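Local atomic coordinates of glycosyl hydrolase BlGH5_18 (Bifidobacterium longum subsp. infantis, PDB entry 7LQX), a protein that probably hydrolyses glycosidic linkages in N-glycans, as a member of glycoside hydrolase family 5, subfamily 18, from an infant-gut bifidobacterium. Residues A[257-262]-A[301-306]; A[361-366]-A[402-407]; A[390-395]-A[424-429]. All coordinates share one frame; numbering follows the deposited sequence. Where two conformers were deposited one is given.

Overall arrangement
Contact 2 is buried, contact 1 partly buried and contact 3 at the surface. The centres of contacts 1 and 2 are about 9 Å apart; that of contact 3 is about 10 Å from contact 2 and 16 Å from contact 1. Contact 1 belongs to the beta/alpha barrel, setting helix 248-264 against the loop before strand 306-312. Contacts 2 and 3 share the small C-terminal sheet: contact 2 pairs strands 365-369 and 403-407, and contact 3 fastens the intervening helix 388-399 to edge strand 424-426. Chemistry follows position: an arginine covered on one face by a proline and an asparagine oxygen in contact 1, backbone carbonyls and small apolar groups in contact 2, a salt-bridge network in contact 3.

Contact 1. Residues A[257-262]-A[301-306]; sequences LAELSR and AQCPNL
Arg262 reaches from its helix across the turn formed by Pro304 and Asn305, both of which meet the same guanidinium face. The guanidinium and the Asn305 amide are only 30° from parallel, and Asn305 OD1 sits over that face, 3.1 Å from Arg262 NE. The N-H does not point at the oxygen, making this a close polar contact, not a hydrogen bond. Pro304 crosses the arginine at about a right angle, its CG 3.5 Å from Arg262 NH1. A bend at chi3 (71°) swings the guanidinium back toward its own helix, where Arg262 NH1 makes a salt bridge of 2.8 Å with Glu259 OE1 on the syn lone pair of that oxygen. NH1 also bonds to Asn363 OD1, and Glu259 OE1 to Thr404 OG1, tying both charged groups to the C-terminal domain, at the start of its strands.

The other carboxylate oxygen faces the loop. Glu259 OE2 lies 3.3 Å from Cys303 SG, and a water bridges it to the backbone, donating to Glu259 OE2 at 2.7 Å and to Gln302 O at 2.8 Å. One residue earlier in the helix, Ala258 CB packs on Cys303 SG at 3.9 Å. The type I turn from Cys303 to Leu306 presents this surface, while Asn305 ND2 is held by the backbone oxygens of Arg270 and Pro268. Ala258 and Ser261 also touch Ile231 and Val272 on two neighbouring strands, the layering of helix on parallel strands typical of the beta/alpha (TIM) barrel of family GH5, here beside the loop entering its last strand.

Contact 2. Residues A[361-366]-A[402-407]; sequences GGNDAA and RPTLVT
Arg402 and Asn363 lock together the entry to a parallel strand pair of a beta-alpha-beta unit, in which strand 365-369 leads through helix 388-399 to strand 403-407. The arginine side chain runs back alongside the glycine segment and offers one edge of its guanidinium to two backbone carbonyls. Arg402 NE donates to Gly362 O at 3.0 Å, nearly along the C=O axis and with the oxygen in the guanidinium plane. Arg402 NH2 reaches Gly361 O at 3.3 Å from above that carbonyl's plane, a more bent bond, and adds a weak one to Gly362 O. A turn at chi3 (59°) brings the planar end round to this edge-on grip. In the other direction, Asn363 ND2 donates to Arg402 O at 2.9 Å; the oxygen lies in the amide plane, but the donor stands above the carbonyl plane.

Behind this polar clasp the strands pair in register, Ala366 against Thr404. Ala366 CB lies 3.8 Å from Val406 CG1 and equally near the methyl CG2 of Thr404, an apolar patch on one face of the sheet. Thr404 CB meets the Asn363 amide carbon CG at 3.9 Å, the two side chains crossing at about a right angle. Farther out, Arg402 NH2 is also bonded to Gln302 O of the barrel loop, and Leu405, on the opposite strand face, packs on helix 388-399 and on Tyr256 of helix 248-264. The backbone of Thr404 bonds to both neighbours of Ala366, accepting from Val367 and donating from Thr404 N to Ala365 O at 2.9 Å.

Contact 3. Residues A[390-395]-A[424-429]; sequences FERWMR and RLETDD
A surface salt-bridge network, set by Arg392 and Arg395 against Glu426 and Asp428, fastens helix 388-399 to edge strand 424-426 and the residues after it. Arg395 takes Glu426 end-on, Arg395 NH2 2.8 Å from Glu426 OE1 and Arg395 NH1 2.9 Å from Glu426 OE2. Both oxygens use syn lone pairs, and the two planes are nearly coplanar, 10° apart. The Arg392 guanidinium stands almost perpendicular (86°) to that carboxylate, and Arg392 NH1 meets Glu426 OE2 from above the plane at 2.8 Å.

The Arg392 chain is extended from CG to NE (chi3 -180°), which carries its head past Glu426 to the residues after the strand. There Arg392 NE bonds to Asp428 OD1 at 3.0 Å, a water links NH2 to the same oxygen, and Thr427 O sits 3.3 Å above the Arg392 guanidinium plane, over its centre. Asp428 OD2 is held by Ser388 OG, and Arg395 NE by a salt bridge to Glu399.

Three N-H bonds on its two oxygens restrain the rotation of the Glu426 carboxylate, and the paired bonds keep the Arg395 guanidinium coplanar with it. The two arginines would probably favour the ionised forms of Glu426 and Asp428, which in turn would offset their positive charge.

Contact 1. Residues A[257-262]-A[301-306]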
loop_
_atom_site.group_PDB
_atom_site.type_symbol
_atom_site.label_atom_id
_atom_site.label_comp_id
_atom_site.label_asym_id
_atom_site.label_seq_id
_atom_site.Cartn_x
_atom_site.Cartn_y
_atom_site.Cartn_z
ATOM N N LEU A 257 1.552 -25.486 22.006
ATOM C CA LEU A 257 1.855 -25.378 20.585
ATOM C C LEU A 257 3.200 -26.012 20.262
ATOM O O LEU A 257 3.368 -26.633 19.205
ATOM C CB LEU A 257 1.827 -23.920 20.135
ATOM C CG LEU A 257 0.433 -23.373 19.845
ATOM C CD1 LEU A 257 0.500 -21.959 19.270
ATOM C CD2 LEU A 257 -0.360 -24.287 18.906
ATOM N N ALA A 258 4.181 -25.852 21.144
ATOM C CA ALA A 258 5.473 -26.481 20.903
ATOM C C ALA A 258 5.334 -27.999 20.824
ATOM O O ALA A 258 5.854 -28.636 19.900
ATOM C CB ALA A 258 6.466 -26.079 21.993
ATOM N N GLU A 259 4.615 -28.595 21.778
ATOM C CA GLU A 259 4.428 -30.045 21.768
ATOM C C GLU A 259 3.574 -30.489 20.589
ATOM O O GLU A 259 3.841 -31.531 19.982
ATOM C CB GLU A 259 3.800 -30.507 23.081
ATOM C CG GLU A 259 4.702 -30.332 24.299
ATOM C CD GLU A 259 6.047 -31.027 24.154
ATOM O OE1 GLU A 259 6.145 -32.021 23.404
ATOM O OE2 GLU A 259 7.012 -30.578 24.794
ATOM N N LEU A 260 2.539 -29.720 20.251
ATOM C CA LEU A 260 1.722 -30.048 19.092
ATOM C C LEU A 260 2.583 -30.112 17.842
ATOM O O LEU A 260 2.450 -31.036 17.031
ATOM C CB LEU A 260 0.606 -29.015 18.951
ATOM C CG LEU A 260 -0.360 -29.212 17.789
ATOM C CD1 LEU A 260 -1.124 -30.511 17.892
ATOM C CD2 LEU A 260 -1.330 -28.033 17.746
ATOM N N SER A 261 3.484 -29.147 17.668
ATOM C CA SER A 261 4.312 -29.142 16.471
ATOM C C SER A 261 5.198 -30.376 16.403
ATOM O O SER A 261 5.430 -30.914 15.318
ATOM C CB SER A 261 5.130 -27.851 16.406
ATOM O OG SER A 261 6.240 -27.838 17.291
ATOM N N ARG A 262 5.668 -30.862 17.551
ATOM C CA ARG A 262 6.527 -32.040 17.563
ATOM C C ARG A 262 5.823 -33.271 17.015
ATOM O O ARG A 262 6.486 -34.180 16.501
ATOM C CB ARG A 262 7.012 -32.320 18.981
ATOM C CG ARG A 262 8.025 -31.320 19.508
ATOM C CD ARG A 262 8.375 -31.678 20.933
ATOM N NE ARG A 262 9.174 -32.901 21.026
ATOM C CZ ARG A 262 9.307 -33.632 22.128
ATOM N NH1 ARG A 262 8.635 -33.323 23.225
ATOM N NH2 ARG A 262 10.106 -34.691 22.124
ATOM N N ALA A 301 9.607 -24.073 28.661
ATOM C CA ALA A 301 10.903 -24.718 28.824
ATOM C C ALA A 301 10.777 -26.195 29.165
ATOM O O ALA A 301 11.795 -26.899 29.175
ATOM C CB ALA A 301 11.719 -23.990 29.891
ATOM N N GLN A 302 9.570 -26.684 29.447
ATOM C CA GLN A 302 9.382 -28.118 29.629
ATOM C C GLN A 302 9.483 -28.875 28.317
ATOM O O GLN A 302 9.588 -30.106 28.332
ATOM C CB GLN A 302 8.038 -28.393 30.294
ATOM C CG GLN A 302 7.985 -27.882 31.718
ATOM C CD GLN A 302 6.594 -27.898 32.302
ATOM O OE1 GLN A 302 5.684 -28.529 31.765
ATOM N NE2 GLN A 302 6.417 -27.197 33.415
ATOM N N CYS A 303 9.469 -28.174 27.195
ATOM C CA CYS A 303 9.605 -28.821 25.901
ATOM C C CYS A 303 11.074 -29.073 25.598
ATOM O O CYS A 303 11.853 -28.119 25.509
ATOM C CB CYS A 303 9.028 -27.936 24.813
ATOM S SG CYS A 303 9.187 -28.663 23.164
ATOM N N PRO A 304 11.497 -30.329 25.433
ATOM C CA PRO A 304 12.924 -30.587 25.201
ATOM C C PRO A 304 13.466 -29.972 23.932
ATOM O O PRO A 304 14.686 -29.807 23.824
ATOM C CB PRO A 304 13.012 -32.121 25.154
ATOM C CG PRO A 304 11.641 -32.576 24.847
ATOM C CD PRO A 304 10.703 -31.567 25.462
ATOM N N ASN A 305 12.611 -29.642 22.965
ATOM C CA ASN A 305 13.040 -29.101 21.684
ATOM C C ASN A 305 12.984 -27.579 21.636
ATOM O O ASN A 305 13.235 -26.999 20.578
ATOM C CB ASN A 305 12.183 -29.668 20.553
ATOM C CG ASN A 305 12.403 -31.148 20.344
ATOM O OD1 ASN A 305 12.141 -31.953 21.230
ATOM N ND2 ASN A 305 12.878 -31.513 19.165
ATOM N N LEU A 306 12.656 -26.917 22.740
ATOM C CA LEU A 306 12.557 -25.461 22.716
ATOM C C LEU A 306 13.940 -24.846 22.514
ATOM O O LEU A 306 14.827 -24.987 23.357
ATOM C CB LEU A 306 11.920 -24.942 24.000
ATOM C CG LEU A 306 11.656 -23.428 23.975
ATOM C CD1 LEU A 306 10.676 -23.031 22.879
ATOM C CD2 LEU A 306 11.158 -22.937 25.328
HETATM O O HOH W 1 7.151 -31.194 27.405
#

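Contact 2. Residues A[361-366]-A[402-407]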
loop_
_atom_site.group_PDB
_atom_site.type_symbol
_atom_site.label_atom_id
_atom_site.label_comp_id
_atom_site.label_asym_id
_atom_site.label_seq_id
_atom_site.Cartn_x
_atom_site.Cartn_y
_atom_site.Cartn_z
ATOM N N GLY A 361 14.034 -33.211 29.644
ATOM C CA GLY A 361 14.082 -34.572 29.155
ATOM C C GLY A 361 12.791 -34.984 28.488
ATOM O O GLY A 361 12.042 -34.152 27.962
ATOM N N GLY A 362 12.505 -36.285 28.556
ATOM C CA GLY A 362 11.440 -36.889 27.787
ATOM C C GLY A 362 10.056 -36.666 28.358
ATOM O O GLY A 362 9.855 -35.980 29.360
ATOM N N ASN A 363 9.080 -37.276 27.687
ATOM C CA ASN A 363 7.665 -37.085 27.963
ATOM C C ASN A 363 7.025 -38.440 28.188
ATOM O O ASN A 363 7.179 -39.339 27.359
ATOM C CB ASN A 363 6.996 -36.444 26.754
ATOM C CG ASN A 363 7.477 -35.046 26.518
ATOM O OD1 ASN A 363 8.452 -34.813 25.802
ATOM N ND2 ASN A 363 6.791 -34.086 27.123
ATOM N N ASP A 364 6.278 -38.570 29.283
ATOM C CA ASP A 364 5.758 -39.867 29.682
ATOM C C ASP A 364 4.487 -40.260 28.946
ATOM O O ASP A 364 4.224 -41.460 28.784
ATOM C CB ASP A 364 5.439 -39.845 31.179
ATOM C CG ASP A 364 6.668 -39.648 32.034
ATOM O OD1 ASP A 364 7.625 -40.437 31.888
ATOM O OD2 ASP A 364 6.673 -38.705 32.854
ATOM N N ALA A 365 3.678 -39.288 28.544
ATOM C CA ALA A 365 2.367 -39.550 27.983
ATOM C C ALA A 365 2.214 -38.778 26.687
ATOM O O ALA A 365 2.886 -37.770 26.458
ATOM C CB ALA A 365 1.257 -39.125 28.951
ATOM N N ALA A 366 1.316 -39.258 25.833
ATOM C CA ALA A 366 0.995 -38.522 24.622
ATOM C C ALA A 366 -0.470 -38.698 24.257
ATOM O O ALA A 366 -1.040 -39.781 24.425
ATOM C CB ALA A 366 1.868 -38.938 23.432
ATOM N N ARG A 402 3.510 -34.675 31.943
ATOM C CA ARG A 402 4.437 -34.173 30.936
ATOM C C ARG A 402 4.033 -34.646 29.540
ATOM O O ARG A 402 4.825 -35.265 28.832
ATOM C CB ARG A 402 5.869 -34.597 31.233
ATOM C CG ARG A 402 6.534 -33.887 32.389
ATOM C CD ARG A 402 8.007 -34.311 32.492
ATOM N NE ARG A 402 8.779 -34.013 31.282
ATOM C CZ ARG A 402 9.186 -32.790 30.947
ATOM N NH1 ARG A 402 8.889 -31.760 31.725
ATOM N NH2 ARG A 402 9.885 -32.592 29.839
ATOM N N PRO A 403 2.799 -34.382 29.120
ATOM C CA PRO A 403 2.352 -34.926 27.840
ATOM C C PRO A 403 3.010 -34.252 26.651
ATOM O O PRO A 403 3.312 -33.053 26.654
ATOM C CB PRO A 403 0.846 -34.637 27.838
ATOM C CG PRO A 403 0.724 -33.368 28.665
ATOM C CD PRO A 403 1.750 -33.567 29.774
ATOM N N THR A 404 3.180 -35.043 25.605
ATOM C CA THR A 404 3.394 -34.522 24.266
ATOM C C THR A 404 2.198 -34.931 23.407
ATOM O O THR A 404 1.186 -35.419 23.906
ATOM C CB THR A 404 4.753 -34.964 23.726
ATOM O OG1 THR A 404 5.026 -34.285 22.494
ATOM C CG2 THR A 404 4.820 -36.478 23.499
ATOM N N LEU A 405 2.316 -34.694 22.109
ATOM C CA LEU A 405 1.326 -35.125 21.134
ATOM C C LEU A 405 2.031 -35.963 20.085
ATOM O O LEU A 405 3.148 -35.641 19.683
ATOM C CB LEU A 405 0.625 -33.937 20.479
ATOM C CG LEU A 405 -0.217 -33.227 21.553
ATOM C CD1 LEU A 405 0.332 -31.843 21.873
ATOM C CD2 LEU A 405 -1.704 -33.195 21.232
ATOM N N VAL A 406 1.371 -37.026 19.640
ATOM C CA VAL A 406 1.908 -37.865 18.580
ATOM C C VAL A 406 0.807 -38.125 17.564
ATOM O O VAL A 406 -0.385 -38.051 17.869
ATOM C CB VAL A 406 2.481 -39.201 19.097
ATOM C CG1 VAL A 406 3.603 -38.960 20.090
ATOM C CG2 VAL A 406 1.386 -40.059 19.705
ATOM N N THR A 407 1.218 -38.423 16.334
ATOM C CA THR A 407 0.243 -38.842 15.347
ATOM C C THR A 407 -0.097 -40.321 15.526
ATOM O O THR A 407 0.608 -41.086 16.196
ATOM C CB THR A 407 0.771 -38.650 13.926
ATOM O OG1 THR A 407 1.818 -39.596 13.691
ATOM C CG2 THR A 407 1.267 -37.225 13.714
#

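Contact 3. Residues A[390-395]-A[424-429]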
loop_
_atom_site.group_PDB
_atom_site.type_symbol
_atom_site.label_atom_id
_atom_site.label_comp_id
_atom_site.label_asym_id
_atom_site.label_seq_id
_atom_site.Cartn_x
_atom_site.Cartn_y
_atom_site.Cartn_z
ATOM N N PHE A 390 -6.896 -30.488 22.466
ATOM C CA PHE A 390 -6.431 -29.421 23.344
ATOM C C PHE A 390 -6.735 -29.747 24.794
ATOM O O PHE A 390 -5.847 -29.710 25.649
ATOM C CB PHE A 390 -7.145 -28.138 22.897
ATOM C CG PHE A 390 -6.649 -26.857 23.530
ATOM C CD1 PHE A 390 -7.075 -26.478 24.795
ATOM C CD2 PHE A 390 -5.811 -26.005 22.831
ATOM C CE1 PHE A 390 -6.643 -25.286 25.365
ATOM C CE2 PHE A 390 -5.387 -24.807 23.395
ATOM C CZ PHE A 390 -5.796 -24.457 24.664
ATOM N N GLU A 391 -7.983 -30.112 25.087
ATOM C CA GLU A 391 -8.378 -30.324 26.478
ATOM C C GLU A 391 -7.786 -31.598 27.068
ATOM O O GLU A 391 -7.436 -31.615 28.253
ATOM C CB GLU A 391 -9.896 -30.261 26.601
ATOM C CG GLU A 391 -10.389 -28.856 26.267
ATOM C CD GLU A 391 -11.829 -28.571 26.627
ATOM O OE1 GLU A 391 -12.617 -29.515 26.847
ATOM O OE2 GLU A 391 -12.171 -27.372 26.674
ATOM N N ARG A 392 -7.642 -32.666 26.281
ATOM C CA ARG A 392 -6.973 -33.852 26.806
ATOM C C ARG A 392 -5.526 -33.543 27.174
ATOM O O ARG A 392 -5.037 -33.950 28.238
ATOM C CB ARG A 392 -7.043 -34.994 25.798
ATOM C CG ARG A 392 -8.430 -35.572 25.630
ATOM C CD ARG A 392 -8.421 -36.696 24.612
ATOM N NE ARG A 392 -9.743 -37.279 24.405
ATOM C CZ ARG A 392 -10.280 -38.207 25.191
ATOM N NH1 ARG A 392 -9.605 -38.660 26.239
ATOM N NH2 ARG A 392 -11.482 -38.702 24.919
ATOM N N TRP A 393 -4.811 -32.842 26.290
ATOM C CA TRP A 393 -3.441 -32.456 26.604
ATOM C C TRP A 393 -3.407 -31.604 27.869
ATOM O O TRP A 393 -2.586 -31.823 28.764
ATOM C CB TRP A 393 -2.794 -31.734 25.418
ATOM C CG TRP A 393 -1.339 -31.464 25.651
ATOM C CD1 TRP A 393 -0.281 -32.249 25.267
ATOM C CD2 TRP A 393 -0.773 -30.347 26.357
ATOM N NE1 TRP A 393 0.899 -31.680 25.675
ATOM C CE2 TRP A 393 0.628 -30.519 26.354
ATOM C CE3 TRP A 393 -1.318 -29.226 27.000
ATOM C CZ2 TRP A 393 1.490 -29.612 26.961
ATOM C CZ3 TRP A 393 -0.462 -28.326 27.593
ATOM C CH2 TRP A 393 0.928 -28.521 27.570
HETATM N N MSE A 394 -4.311 -30.626 27.967
HETATM C CA MSE A 394 -4.344 -29.740 29.128
HETATM C C MSE A 394 -4.570 -30.513 30.425
HETATM O O MSE A 394 -3.995 -30.174 31.466
HETATM C CB MSE A 394 -5.407 -28.642 28.953
HETATM C CG MSE A 394 -5.054 -27.618 27.892
HETATM SE SE MSE A 394 -3.514 -26.585 28.450
HETATM C CE MSE A 394 -3.127 -25.775 26.739
ATOM N N ARG A 395 -5.405 -31.553 30.372
ATOM C CA ARG A 395 -5.672 -32.341 31.572
ATOM C C ARG A 395 -4.429 -33.108 32.005
ATOM O O ARG A 395 -4.057 -33.096 33.184
ATOM C CB ARG A 395 -6.824 -33.308 31.313
ATOM C CG ARG A 395 -7.412 -33.884 32.584
ATOM C CD ARG A 395 -8.180 -35.161 32.319
ATOM N NE ARG A 395 -7.263 -36.287 32.143
ATOM C CZ ARG A 395 -7.013 -36.899 30.984
ATOM N NH1 ARG A 395 -7.614 -36.515 29.862
ATOM N NH2 ARG A 395 -6.152 -37.903 30.950
ATOM N N ARG A 424 2.603 -44.075 27.759
ATOM C CA ARG A 424 1.154 -44.059 27.872
ATOM C C ARG A 424 0.595 -43.254 26.712
ATOM O O ARG A 424 1.097 -42.168 26.409
ATOM C CB ARG A 424 0.683 -43.428 29.188
ATOM C CG ARG A 424 -0.815 -43.125 29.203
ATOM C CD ARG A 424 -1.402 -43.130 30.614
ATOM N NE ARG A 424 -0.825 -42.094 31.463
ATOM C CZ ARG A 424 -1.516 -41.137 32.085
ATOM N NH1 ARG A 424 -2.838 -41.059 31.983
ATOM N NH2 ARG A 424 -0.870 -40.259 32.833
ATOM N N LEU A 425 -0.451 -43.773 26.082
ATOM C CA LEU A 425 -1.115 -43.099 24.977
ATOM C C LEU A 425 -2.575 -42.874 25.328
ATOM O O LEU A 425 -3.218 -43.742 25.924
ATOM C CB LEU A 425 -1.049 -43.958 23.717
ATOM C CG LEU A 425 0.344 -44.170 23.121
ATOM C CD1 LEU A 425 0.298 -45.247 22.059
ATOM C CD2 LEU A 425 0.886 -42.861 22.562
ATOM N N GLU A 426 -3.106 -41.724 24.927
ATOM C CA GLU A 426 -4.518 -41.411 25.115
ATOM C C GLU A 426 -5.141 -41.081 23.767
ATOM O O GLU A 426 -4.677 -40.173 23.072
ATOM C CB GLU A 426 -4.685 -40.245 26.087
ATOM C CG GLU A 426 -6.130 -39.875 26.331
ATOM C CD GLU A 426 -6.300 -38.980 27.528
ATOM O OE1 GLU A 426 -5.606 -39.213 28.544
ATOM O OE2 GLU A 426 -7.124 -38.048 27.453
ATOM N N THR A 427 -6.196 -41.800 23.406
ATOM C CA THR A 427 -6.859 -41.571 22.130
ATOM C C THR A 427 -8.028 -40.598 22.292
ATOM O O THR A 427 -8.587 -40.433 23.375
ATOM C CB THR A 427 -7.348 -42.892 21.531
ATOM O OG1 THR A 427 -8.193 -43.562 22.471
ATOM C CG2 THR A 427 -6.169 -43.796 21.187
ATOM N N ASP A 428 -8.405 -39.969 21.185
ATOM C CA ASP A 428 -9.453 -38.951 21.203
ATOM C C ASP A 428 -10.755 -39.600 20.756
ATOM O O ASP A 428 -11.111 -39.585 19.577
ATOM C CB ASP A 428 -9.100 -37.783 20.295
ATOM C CG ASP A 428 -9.969 -36.570 20.556
ATOM O OD1 ASP A 428 -10.589 -36.510 21.642
ATOM O OD2 ASP A 428 -10.025 -35.671 19.688
ATOM N N ASP A 429 -11.495 -40.130 21.723
ATOM C CA ASP A 429 -12.571 -41.060 21.417
ATOM C C ASP A 429 -13.811 -40.375 20.860
ATOM O O ASP A 429 -14.553 -40.994 20.087
ATOM C CB ASP A 429 -12.914 -41.851 22.680
ATOM C CG ASP A 429 -11.738 -42.680 23.182
ATOM O OD1 ASP A 429 -10.849 -42.995 22.364
ATOM O OD2 ASP A 429 -11.698 -43.011 24.389
HETATM O O HOH W 2 -12.782 -37.139 22.908
HETATM O O HOH W 3 -4.906 -39.194 33.293
#